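Local coordinates for AclR protein (Streptomyces galilaeus, PDB 2GEY) that is a putative hydroxylase of the SnoaL-like family, probably acting in the biosynthesis of an aromatic polyketide antibiotic, at residues E5-C10 against I68-D73; V34-D39 against V114-D119; L55-D60 against G87-V92; L61-K66 against I79-T84. One frame throughout, in Å; residues are numbered along the deposited sequence.

Interaction 1 (E5-C10 against I68-D73)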
# COMPACT_ATOMS: atom_id res chain seq x y z
N GLU A 5 -21.33 -11.65 6.74
CA GLU A 5 -21.69 -12.28 5.47
C GLU A 5 -20.90 -11.69 4.31
O GLU A 5 -20.47 -12.42 3.41
CB GLU A 5 -23.19 -12.13 5.22
CG GLU A 5 -24.00 -13.03 6.14
CD GLU A 5 -25.42 -12.57 6.39
OE1 GLU A 5 -25.84 -11.50 5.88
OE2 GLU A 5 -26.11 -13.31 7.12
N ARG A 6 -20.70 -10.38 4.33
CA ARG A 6 -19.93 -9.73 3.27
C ARG A 6 -18.45 -10.15 3.33
O ARG A 6 -17.84 -10.37 2.28
CB ARG A 6 -20.10 -8.22 3.30
CG ARG A 6 -21.52 -7.80 2.89
CD ARG A 6 -21.69 -6.30 2.84
NE ARG A 6 -21.85 -5.70 4.17
CZ ARG A 6 -22.99 -5.65 4.85
NH1 ARG A 6 -24.11 -6.17 4.38
NH2 ARG A 6 -23.02 -5.07 6.05
N LYS A 7 -17.90 -10.28 4.53
CA LYS A 7 -16.54 -10.85 4.68
C LYS A 7 -16.48 -12.25 4.08
O LYS A 7 -15.56 -12.56 3.30
CB LYS A 7 -16.10 -10.87 6.14
CG LYS A 7 -15.79 -9.47 6.65
CD LYS A 7 -15.08 -9.48 8.01
CE LYS A 7 -16.00 -9.87 9.15
NZ LYS A 7 -15.35 -9.55 10.48
N ALA A 8 -17.46 -13.09 4.39
CA ALA A 8 -17.50 -14.45 3.85
C ALA A 8 -17.54 -14.44 2.33
O ALA A 8 -16.84 -15.23 1.69
CB ALA A 8 -18.70 -15.21 4.42
N LEU A 9 -18.34 -13.55 1.74
CA LEU A 9 -18.40 -13.48 0.27
C LEU A 9 -17.05 -13.05 -0.30
O LEU A 9 -16.58 -13.62 -1.29
CB LEU A 9 -19.50 -12.52 -0.18
CG LEU A 9 -20.92 -13.06 0.03
CD1 LEU A 9 -21.95 -11.95 -0.09
CD2 LEU A 9 -21.22 -14.21 -0.94
N CYS A 10 -16.40 -12.09 0.33
CA CYS A 10 -15.05 -11.67 -0.11
C CYS A 10 -14.05 -12.82 -0.04
O CYS A 10 -13.20 -12.98 -0.91
CB CYS A 10 -14.56 -10.48 0.71
SG CYS A 10 -15.49 -8.98 0.35
N ILE A 68 -8.56 -8.76 7.33
CA ILE A 68 -9.85 -8.46 6.73
C ILE A 68 -10.63 -7.58 7.71
O ILE A 68 -10.54 -7.76 8.93
CB ILE A 68 -10.60 -9.76 6.30
CG1 ILE A 68 -11.91 -9.40 5.60
CG2 ILE A 68 -10.86 -10.71 7.48
CD1 ILE A 68 -12.49 -10.56 4.80
N MET A 69 -11.33 -6.59 7.18
CA MET A 69 -12.04 -5.63 7.99
C MET A 69 -13.33 -5.30 7.27
O MET A 69 -13.36 -5.30 6.05
CB MET A 69 -11.19 -4.37 8.14
CG MET A 69 -11.74 -3.33 9.06
SD MET A 69 -10.65 -1.90 9.16
CE MET A 69 -9.09 -2.71 9.55
N ALA A 70 -14.39 -5.04 8.04
CA ALA A 70 -15.67 -4.66 7.47
C ALA A 70 -16.33 -3.57 8.30
O ALA A 70 -16.25 -3.59 9.54
CB ALA A 70 -16.58 -5.86 7.38
N GLU A 71 -16.97 -2.63 7.61
CA GLU A 71 -17.77 -1.59 8.25
C GLU A 71 -18.82 -1.14 7.25
O GLU A 71 -18.53 -1.03 6.05
CB GLU A 71 -16.90 -0.40 8.68
CG GLU A 71 -17.60 0.56 9.66
CD GLU A 71 -16.72 1.73 10.12
OE1 GLU A 71 -15.70 2.01 9.48
OE2 GLU A 71 -17.05 2.37 11.15
N GLU A 72 -20.02 -0.88 7.75
CA GLU A 72 -21.12 -0.50 6.88
C GLU A 72 -21.26 -1.53 5.74
O GLU A 72 -21.31 -2.73 5.98
CB GLU A 72 -20.89 0.91 6.33
CG GLU A 72 -20.58 1.96 7.38
CD GLU A 72 -20.36 3.32 6.76
OE1 GLU A 72 -19.26 3.54 6.19
OE2 GLU A 72 -21.29 4.14 6.79
N ASP A 73 -21.26 -1.06 4.49
CA ASP A 73 -21.42 -1.94 3.32
C ASP A 73 -20.08 -2.28 2.64
O ASP A 73 -20.07 -2.82 1.52
CB ASP A 73 -22.39 -1.31 2.30
CG ASP A 73 -22.04 0.13 1.92
OD1 ASP A 73 -21.03 0.69 2.40
OD2 ASP A 73 -22.82 0.74 1.14
O HOH W 1 -19.50 -4.71 5.47
O HOH W 2 -12.39 -8.70 10.94
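Lys7 and Ile68 are set on course to meet by their first torsions, each placing one carbon: on Lys7, CG is anti to the carbonyl carbon (chi1 -72°), and on Ile68, CG1 is anti to the backbone N (chi1 -176°). The result is a small example of helix-on-sheet packing in an alpha+beta barrel, where helix 3-18 lies against the edge strand 62-71 of the mixed sheet. The two chains slant across one another. Ile68 CD1 approaches the base of the lysine, 3.9 Å from Lys7 CB, while the methyl of Ala70, two residues along the strand, abuts the next carbon, with Lys7 CG 3.8 Å from Ala70 CB. The aliphatic part of a charged residue thus serves as a hydrophobic surface, and its ammonium is carried on beyond the packing. Outside these two segments, Lys7 NZ forms a salt bridge with Glu71 of the second subunit, so the residue that packs on the strand also reaches the other chain. A water accepts from Lys7 NZ at 3.1 Å and donates to Ile68 O at 2.9 Å, a second, indirect tie to the strand.

One residue earlier, Arg6 reaches past the strand end to the turn at Glu72 and Asp73. The side chain of Arg6 also touches Val75 and Phe109 of the neighbouring strands. Its NH2 makes a weak, bent bond of 2.9 Å to Glu72 O. The same carbonyl accepts a hydrogen bond from a second water, 2.7 Å from Glu72 O, which lies in the guanidinium plane and accepts from Arg6 NE.

Interaction 2 (V34-D39 against V114-D119)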
# COMPACT_ATOMS: atom_id res chain seq x y z
N VAL A 34 -18.10 -0.42 -10.61
CA VAL A 34 -17.03 0.49 -11.00
C VAL A 34 -15.75 0.09 -10.27
O VAL A 34 -15.75 -0.18 -9.07
CB VAL A 34 -17.38 1.96 -10.66
CG1 VAL A 34 -16.28 2.89 -11.13
CG2 VAL A 34 -18.69 2.33 -11.30
N HIS A 35 -14.65 0.05 -11.02
CA HIS A 35 -13.34 -0.27 -10.48
C HIS A 35 -12.48 0.99 -10.48
O HIS A 35 -12.46 1.73 -11.46
CB HIS A 35 -12.64 -1.32 -11.32
CG HIS A 35 -13.46 -2.54 -11.59
ND1 HIS A 35 -13.48 -3.62 -10.74
CD2 HIS A 35 -14.24 -2.87 -12.65
CE1 HIS A 35 -14.27 -4.56 -11.25
NE2 HIS A 35 -14.73 -4.13 -12.40
N TYR A 36 -11.76 1.20 -9.39
CA TYR A 36 -10.82 2.31 -9.27
C TYR A 36 -9.43 1.81 -8.90
O TYR A 36 -9.27 0.90 -8.09
CB TYR A 36 -11.27 3.30 -8.20
CG TYR A 36 -12.73 3.69 -8.25
CD1 TYR A 36 -13.68 2.97 -7.54
CD2 TYR A 36 -13.16 4.79 -8.98
CE1 TYR A 36 -15.01 3.32 -7.56
CE2 TYR A 36 -14.50 5.15 -9.00
CZ TYR A 36 -15.42 4.41 -8.28
OH TYR A 36 -16.75 4.75 -8.29
N SER A 37 -8.42 2.44 -9.49
CA SER A 37 -7.04 2.21 -9.14
C SER A 37 -6.26 3.50 -9.33
O SER A 37 -6.37 4.15 -10.37
CB SER A 37 -6.46 1.09 -10.01
OG SER A 37 -5.14 0.80 -9.62
N GLU A 38 -5.50 3.89 -8.31
CA GLU A 38 -4.76 5.15 -8.30
C GLU A 38 -5.68 6.35 -8.56
O GLU A 38 -5.32 7.30 -9.25
CB GLU A 38 -3.59 5.10 -9.30
CG GLU A 38 -2.67 3.91 -9.07
CD GLU A 38 -1.42 3.94 -9.93
OE1 GLU A 38 -1.30 4.85 -10.77
OE2 GLU A 38 -0.56 3.05 -9.76
N ASP A 39 -6.88 6.28 -7.98
CA ASP A 39 -7.91 7.33 -8.06
C ASP A 39 -8.46 7.59 -9.47
O ASP A 39 -9.09 8.62 -9.71
CB ASP A 39 -7.43 8.65 -7.42
CG ASP A 39 -7.06 8.48 -5.95
OD1 ASP A 39 -7.57 7.53 -5.31
OD2 ASP A 39 -6.26 9.28 -5.43
N VAL A 114 -20.91 -6.78 -5.63
CA VAL A 114 -19.91 -5.72 -5.53
C VAL A 114 -20.25 -4.62 -6.54
O VAL A 114 -20.31 -4.88 -7.74
CB VAL A 114 -18.49 -6.26 -5.80
CG1 VAL A 114 -17.46 -5.15 -5.71
CG2 VAL A 114 -18.17 -7.39 -4.82
N VAL A 115 -20.46 -3.39 -6.05
CA VAL A 115 -20.75 -2.24 -6.91
C VAL A 115 -19.57 -1.26 -7.08
O VAL A 115 -19.54 -0.45 -8.03
CB VAL A 115 -22.00 -1.47 -6.42
CG1 VAL A 115 -23.23 -2.34 -6.52
CG2 VAL A 115 -21.80 -0.94 -5.01
N GLU A 116 -18.63 -1.32 -6.15
CA GLU A 116 -17.40 -0.53 -6.24
C GLU A 116 -16.24 -1.35 -5.72
O GLU A 116 -16.37 -2.08 -4.73
CB GLU A 116 -17.51 0.77 -5.43
CG GLU A 116 -18.45 1.80 -6.04
CD GLU A 116 -18.41 3.13 -5.31
OE1 GLU A 116 -18.94 3.20 -4.18
OE2 GLU A 116 -17.87 4.12 -5.87
N HIS A 117 -15.10 -1.18 -6.39
CA HIS A 117 -13.89 -1.91 -6.09
C HIS A 117 -12.70 -0.95 -6.19
O HIS A 117 -12.49 -0.35 -7.24
CB HIS A 117 -13.78 -3.09 -7.07
CG HIS A 117 -12.42 -3.72 -7.13
ND1 HIS A 117 -11.80 -4.02 -8.32
CD2 HIS A 117 -11.56 -4.09 -6.15
CE1 HIS A 117 -10.62 -4.56 -8.07
NE2 HIS A 117 -10.45 -4.62 -6.77
N TRP A 118 -11.96 -0.79 -5.10
CA TRP A 118 -10.75 0.03 -5.07
C TRP A 118 -9.55 -0.85 -4.73
O TRP A 118 -9.65 -1.71 -3.84
CB TRP A 118 -10.84 1.12 -4.01
CG TRP A 118 -11.99 2.06 -4.10
CD1 TRP A 118 -11.99 3.29 -4.69
CD2 TRP A 118 -13.29 1.88 -3.54
NE1 TRP A 118 -13.21 3.89 -4.54
CE2 TRP A 118 -14.04 3.05 -3.84
CE3 TRP A 118 -13.90 0.86 -2.81
CZ2 TRP A 118 -15.37 3.21 -3.45
CZ3 TRP A 118 -15.23 1.02 -2.42
CH2 TRP A 118 -15.95 2.18 -2.73
N ASP A 119 -8.42 -0.65 -5.40
CA ASP A 119 -7.20 -1.37 -5.04
C ASP A 119 -6.04 -0.42 -4.80
O ASP A 119 -5.97 0.66 -5.39
CB ASP A 119 -6.82 -2.43 -6.09
CG ASP A 119 -6.47 -1.84 -7.45
OD1 ASP A 119 -5.60 -0.94 -7.52
OD2 ASP A 119 -7.04 -2.29 -8.46
O HOH W 3 -9.83 -1.69 -8.66
O HOH W 4 -5.40 3.37 -5.49
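Tyr36 and Trp118 occupy paired positions on neighbouring parallel strands, and the tyrosine serves as a guide to the whole contact. Its CB rests 3.6 Å from Trp118 CD1. CG, anti to the carbonyl carbon (chi1 -46°), starts the ring off beside the indole, the near-parallel planes (14°) displaced until little of one ring lies above the other. Tyr36 CD1 lies over the indole face toward its rim, 3.2 Å from Trp118 NE1, and CE1 passes on toward the carboxylate of Glu116. At the tip, OH donates to the anti lone pair of Glu116 OE2 at 2.7 Å, with ring and carboxylate planes 72° apart. Glu116 OE1 is in a salt bridge with Arg108, and Arg78 of the second subunit makes a cation-pi contact with Trp118.

The other face of the sheet carries the polar pair His35 and His117. In the conformer described for His117, the two ND1 atoms share a nearly straight hydrogen bond of 3.0 Å in which either could be the donor, the rings rim to rim and almost perpendicular. Farther along, Ser37 OG donates to the syn lone pair of Asp119 OD1 at 2.8 Å.

Backbone bonds such as Tyr36 N to His117 O (2.7 Å) hold the strands together. Strand 33-37 lies between strands 40-42 and 113-122 of the mixed sheet, and strand 98-110 follows beyond 113-122, where Val115 and Glu116 form a classic beta bulge opposite Arg108.

Interaction 3 (L55-D60 against G87-V92)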
# COMPACT_ATOMS: atom_id res chain seq x y z
N LEU A 55 -3.01 -14.06 -14.39
CA LEU A 55 -3.11 -15.50 -14.18
C LEU A 55 -2.23 -16.29 -15.15
O LEU A 55 -1.63 -17.30 -14.78
CB LEU A 55 -4.57 -15.94 -14.31
CG LEU A 55 -5.00 -17.28 -13.72
CD1 LEU A 55 -4.42 -17.52 -12.34
CD2 LEU A 55 -6.53 -17.34 -13.68
N LYS A 56 -2.12 -15.83 -16.39
CA LYS A 56 -1.25 -16.48 -17.37
C LYS A 56 0.23 -16.39 -16.98
O LYS A 56 0.98 -17.35 -17.11
CB LYS A 56 -1.44 -15.86 -18.76
CG LYS A 56 -0.75 -16.63 -19.85
CD LYS A 56 -0.78 -15.90 -21.20
CE LYS A 56 0.28 -16.44 -22.14
NZ LYS A 56 1.68 -16.18 -21.64
N ALA A 57 0.65 -15.22 -16.50
CA ALA A 57 2.04 -14.98 -16.12
C ALA A 57 2.41 -15.72 -14.84
O ALA A 57 3.54 -16.22 -14.71
CB ALA A 57 2.28 -13.49 -15.95
N PHE A 58 1.44 -15.80 -13.92
CA PHE A 58 1.62 -16.38 -12.59
C PHE A 58 0.56 -17.46 -12.31
O PHE A 58 -0.30 -17.29 -11.44
CB PHE A 58 1.56 -15.26 -11.56
CG PHE A 58 2.51 -14.13 -11.85
CD1 PHE A 58 3.87 -14.32 -11.72
CD2 PHE A 58 2.04 -12.90 -12.31
CE1 PHE A 58 4.76 -13.30 -12.01
CE2 PHE A 58 2.93 -11.87 -12.60
CZ PHE A 58 4.29 -12.08 -12.45
N PRO A 59 0.63 -18.58 -13.05
CA PRO A 59 -0.44 -19.59 -13.06
C PRO A 59 -0.67 -20.33 -11.74
O PRO A 59 -1.71 -20.98 -11.58
CB PRO A 59 0.02 -20.57 -14.14
CG PRO A 59 1.48 -20.41 -14.22
CD PRO A 59 1.73 -18.96 -13.95
N ASP A 60 0.29 -20.24 -10.83
CA ASP A 60 0.21 -20.91 -9.53
C ASP A 60 0.02 -19.91 -8.39
O ASP A 60 0.27 -20.23 -7.23
CB ASP A 60 1.47 -21.74 -9.30
CG ASP A 60 2.75 -20.91 -9.31
OD1 ASP A 60 2.70 -19.67 -9.49
OD2 ASP A 60 3.81 -21.52 -9.13
N GLY A 87 5.01 -17.11 -17.08
CA GLY A 87 4.64 -16.50 -18.37
C GLY A 87 5.16 -15.08 -18.49
O GLY A 87 5.43 -14.44 -17.48
N GLU A 88 5.31 -14.60 -19.72
CA GLU A 88 5.81 -13.24 -19.93
C GLU A 88 4.94 -12.23 -19.19
O GLU A 88 3.71 -12.33 -19.18
CB GLU A 88 5.90 -12.90 -21.43
CG GLU A 88 6.72 -11.64 -21.72
CD GLU A 88 6.79 -11.29 -23.20
OE1 GLU A 88 6.67 -10.09 -23.53
OE2 GLU A 88 6.99 -12.20 -24.03
N PHE A 89 5.59 -11.27 -18.54
CA PHE A 89 4.90 -10.23 -17.79
C PHE A 89 5.67 -8.92 -17.87
O PHE A 89 6.88 -8.90 -17.64
CB PHE A 89 4.73 -10.66 -16.34
CG PHE A 89 3.77 -9.80 -15.57
CD1 PHE A 89 2.42 -9.82 -15.88
CD2 PHE A 89 4.21 -8.97 -14.56
CE1 PHE A 89 1.52 -9.03 -15.18
CE2 PHE A 89 3.32 -8.17 -13.85
CZ PHE A 89 1.97 -8.20 -14.16
N MET A 90 4.96 -7.84 -18.20
CA MET A 90 5.55 -6.51 -18.39
C MET A 90 6.77 -6.54 -19.31
O MET A 90 7.75 -5.84 -19.08
CB MET A 90 5.95 -5.90 -17.05
CG MET A 90 4.81 -5.80 -16.06
SD MET A 90 5.25 -4.88 -14.57
CE MET A 90 6.84 -5.57 -14.15
N GLY A 91 6.69 -7.36 -20.36
CA GLY A 91 7.77 -7.48 -21.33
C GLY A 91 8.96 -8.30 -20.88
O GLY A 91 9.95 -8.39 -21.60
N VAL A 92 8.88 -8.91 -19.70
CA VAL A 92 9.98 -9.70 -19.16
C VAL A 92 9.69 -11.19 -19.33
O VAL A 92 8.65 -11.68 -18.89
CB VAL A 92 10.21 -9.40 -17.67
CG1 VAL A 92 11.35 -10.25 -17.10
CG2 VAL A 92 10.49 -7.92 -17.48
O HOH W 5 2.18 -14.37 -19.67
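Phe58 and Phe89 supply the aromatic part of this contact, in which the end of helix 44-57 meets the loop between strands 74-84 and 98-110. The pair is T-shaped: the edge of Phe58 is directed at the face of Phe89, with the centroids 4.9 Å apart and the planes at 67°. Phe58 CE2 sits over the centre of the other ring, 3.7 Å from Phe89 CG. The anti relation of Phe89 CG to its backbone N (chi1 -167°) carries CG toward Phe58.

Aliphatic packing adds Ala57, whose CB lies 3.7 Å from Phe89 CD1 and also meets the Gly87 carbonyl oxygen. Leu126 of helix 124-129 touches both phenylalanines, and Trp101 and His85 meet the ring of Phe58. A tetraethylene glycol, probably from the crystallisation liquor, lies about 4 Å from the Phe89 side chain.

Polar links are few. Gly87 N donates to Ala57 O at 2.9 Å, tying the last helical turn to the loop, and the backbones are close here, with Gly87 CA 3.8 Å from Ala57 CA. A water accepts from Lys56 NZ at 2.7 Å and donates to Glu88 O at 2.6 Å, bridging the surface side. Beyond Phe89, a type I' turn reverses the loop as far as Val92.

The chemistry is therefore mainly hydrophobic, with one direct backbone bond fixing the helix end to the loop.

Interaction 4 (L61-K66 against I79-T84)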
# COMPACT_ATOMS: atom_id res chain seq x y z
N LEU A 61 -0.43 -18.70 -8.71
CA LEU A 61 -0.47 -17.66 -7.70
C LEU A 61 -1.38 -18.05 -6.54
O LEU A 61 -2.35 -18.80 -6.71
CB LEU A 61 -0.88 -16.31 -8.30
CG LEU A 61 -2.30 -16.18 -8.86
CD1 LEU A 61 -3.32 -15.87 -7.77
CD2 LEU A 61 -2.32 -15.10 -9.95
N GLN A 62 -1.03 -17.57 -5.35
CA GLN A 62 -1.82 -17.79 -4.15
C GLN A 62 -1.95 -16.48 -3.39
O GLN A 62 -0.98 -15.73 -3.26
CB GLN A 62 -1.15 -18.85 -3.26
CG GLN A 62 -1.23 -20.25 -3.82
CD GLN A 62 -2.63 -20.82 -3.73
OE1 GLN A 62 -3.10 -21.17 -2.65
NE2 GLN A 62 -3.30 -20.91 -4.88
N LEU A 63 -3.17 -16.21 -2.92
CA LEU A 63 -3.47 -15.04 -2.11
C LEU A 63 -3.52 -15.45 -0.66
O LEU A 63 -4.26 -16.36 -0.30
CB LEU A 63 -4.83 -14.45 -2.47
CG LEU A 63 -4.91 -13.57 -3.72
CD1 LEU A 63 -4.44 -14.30 -4.94
CD2 LEU A 63 -6.33 -13.08 -3.88
N GLU A 64 -2.74 -14.77 0.18
CA GLU A 64 -2.84 -14.94 1.62
C GLU A 64 -3.49 -13.70 2.21
O GLU A 64 -2.97 -12.59 2.05
CB GLU A 64 -1.47 -15.14 2.26
CG GLU A 64 -1.59 -15.37 3.76
CD GLU A 64 -0.26 -15.42 4.49
OE1 GLU A 64 0.80 -15.25 3.84
OE2 GLU A 64 -0.28 -15.60 5.73
N VAL A 65 -4.62 -13.88 2.88
CA VAL A 65 -5.29 -12.76 3.54
C VAL A 65 -4.61 -12.50 4.88
O VAL A 65 -4.66 -13.31 5.81
CB VAL A 65 -6.81 -13.03 3.71
CG1 VAL A 65 -7.48 -11.87 4.43
CG2 VAL A 65 -7.44 -13.28 2.33
N LYS A 66 -3.91 -11.37 4.95
CA LYS A 66 -3.22 -10.97 6.17
C LYS A 66 -4.17 -10.31 7.16
O LYS A 66 -4.00 -10.41 8.38
CB LYS A 66 -2.08 -10.01 5.84
CG LYS A 66 -1.05 -10.54 4.84
CD LYS A 66 -0.38 -11.84 5.28
CE LYS A 66 0.47 -11.68 6.51
NZ LYS A 66 1.29 -12.92 6.78
N ILE A 79 -3.71 -8.29 1.46
CA ILE A 79 -3.38 -9.56 0.85
C ILE A 79 -1.92 -9.58 0.38
O ILE A 79 -1.43 -8.59 -0.17
CB ILE A 79 -4.30 -9.81 -0.37
CG1 ILE A 79 -5.75 -9.98 0.10
CG2 ILE A 79 -3.83 -11.03 -1.17
CD1 ILE A 79 -6.78 -9.83 -0.98
N THR A 80 -1.26 -10.71 0.61
CA THR A 80 0.06 -10.97 0.04
C THR A 80 -0.10 -12.04 -1.03
O THR A 80 -0.70 -13.09 -0.78
CB THR A 80 1.04 -11.43 1.12
OG1 THR A 80 1.21 -10.36 2.07
CG2 THR A 80 2.41 -11.81 0.50
N VAL A 81 0.42 -11.76 -2.22
CA VAL A 81 0.39 -12.71 -3.32
C VAL A 81 1.77 -13.32 -3.49
O VAL A 81 2.78 -12.61 -3.44
CB VAL A 81 -0.01 -12.03 -4.65
CG1 VAL A 81 -0.09 -13.07 -5.77
CG2 VAL A 81 -1.34 -11.30 -4.49
N THR A 82 1.80 -14.64 -3.66
CA THR A 82 3.04 -15.35 -4.00
C THR A 82 2.80 -16.23 -5.21
O THR A 82 1.71 -16.77 -5.38
CB THR A 82 3.57 -16.19 -2.82
OG1 THR A 82 2.57 -17.12 -2.39
CG2 THR A 82 3.94 -15.29 -1.66
N ALA A 83 3.82 -16.38 -6.04
CA ALA A 83 3.69 -17.14 -7.27
C ALA A 83 5.05 -17.46 -7.86
O ALA A 83 6.08 -17.00 -7.35
CB ALA A 83 2.87 -16.36 -8.28
N THR A 84 5.03 -18.22 -8.94
CA THR A 84 6.21 -18.43 -9.77
C THR A 84 6.00 -17.70 -11.09
O THR A 84 4.89 -17.70 -11.64
CB THR A 84 6.44 -19.93 -10.05
OG1 THR A 84 6.26 -20.66 -8.84
CG2 THR A 84 7.83 -20.16 -10.55
O HOH W 6 0.56 -16.15 -0.63
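Leu63 packs against Ile79 and Val81 in a beta hairpin, strands 62-71 and 74-84 running antiparallel at the edge of the mixed sheet. Leu63 CG is 3.8 Å from Ile79 CG2, which stands anti to its own backbone N and so meets the leucine, the two chains slanting past each other. Val65 continues this apolar face beside Ile79. Just before the strand, Leu61 CB lies 3.8 Å from Ala83 CB.

The backbone ladder sets this register. Gln62 and Thr82 form one hydrogen-bonded pair, Glu64 and Thr80 the next; Glu64 N to Thr80 O is nearly straight at 2.8 Å. Leu63 with Val81 and Val65 with Ile79 are the non-hydrogen-bonded pairs.

Farther out, Val14 and Trp17 of helix 3-18 pack on Leu63, while strand 98-110 flanks the other strand. On the opposite face the carbon chain of Lys66 crosses Thr80, CG lying 3.6 Å from Thr80 OG1. That hydroxyl hydrogen-bonds to His102 and to Asp39 of the second subunit. Lys66 NZ returns to its own strand in a salt bridge, meeting Glu64 OE2 from above the carboxylate plane at 3.3 Å. A water on the Gln62 and Thr82 face donates to Gln62 O and lies 2.8 Å from Thr82 OG1.

Overall arrangement
Three of the four contacts lie on one mixed sheet, and the other joins a helix end to a loop. Interactions 1 and 4 share strand 62-71, their centres about 19 Å apart, and adjoin in sequence. Interaction 2 lies about 16 Å from interaction 1 and 20 Å from interaction 4, between centres. Interaction 3, centred about 30 Å from interaction 1 across the chain's centre, touches interaction 4, Phe58 packing on Ala83. Along the chain, interaction 4 falls between the segments of interaction 3, and both between those of interaction 2; the segments of interaction 1 alternate with those of all three. Interactions 1, 2 and 4 reach the second subunit, so this sheet and helix 3-18 both contribute to contacts with it.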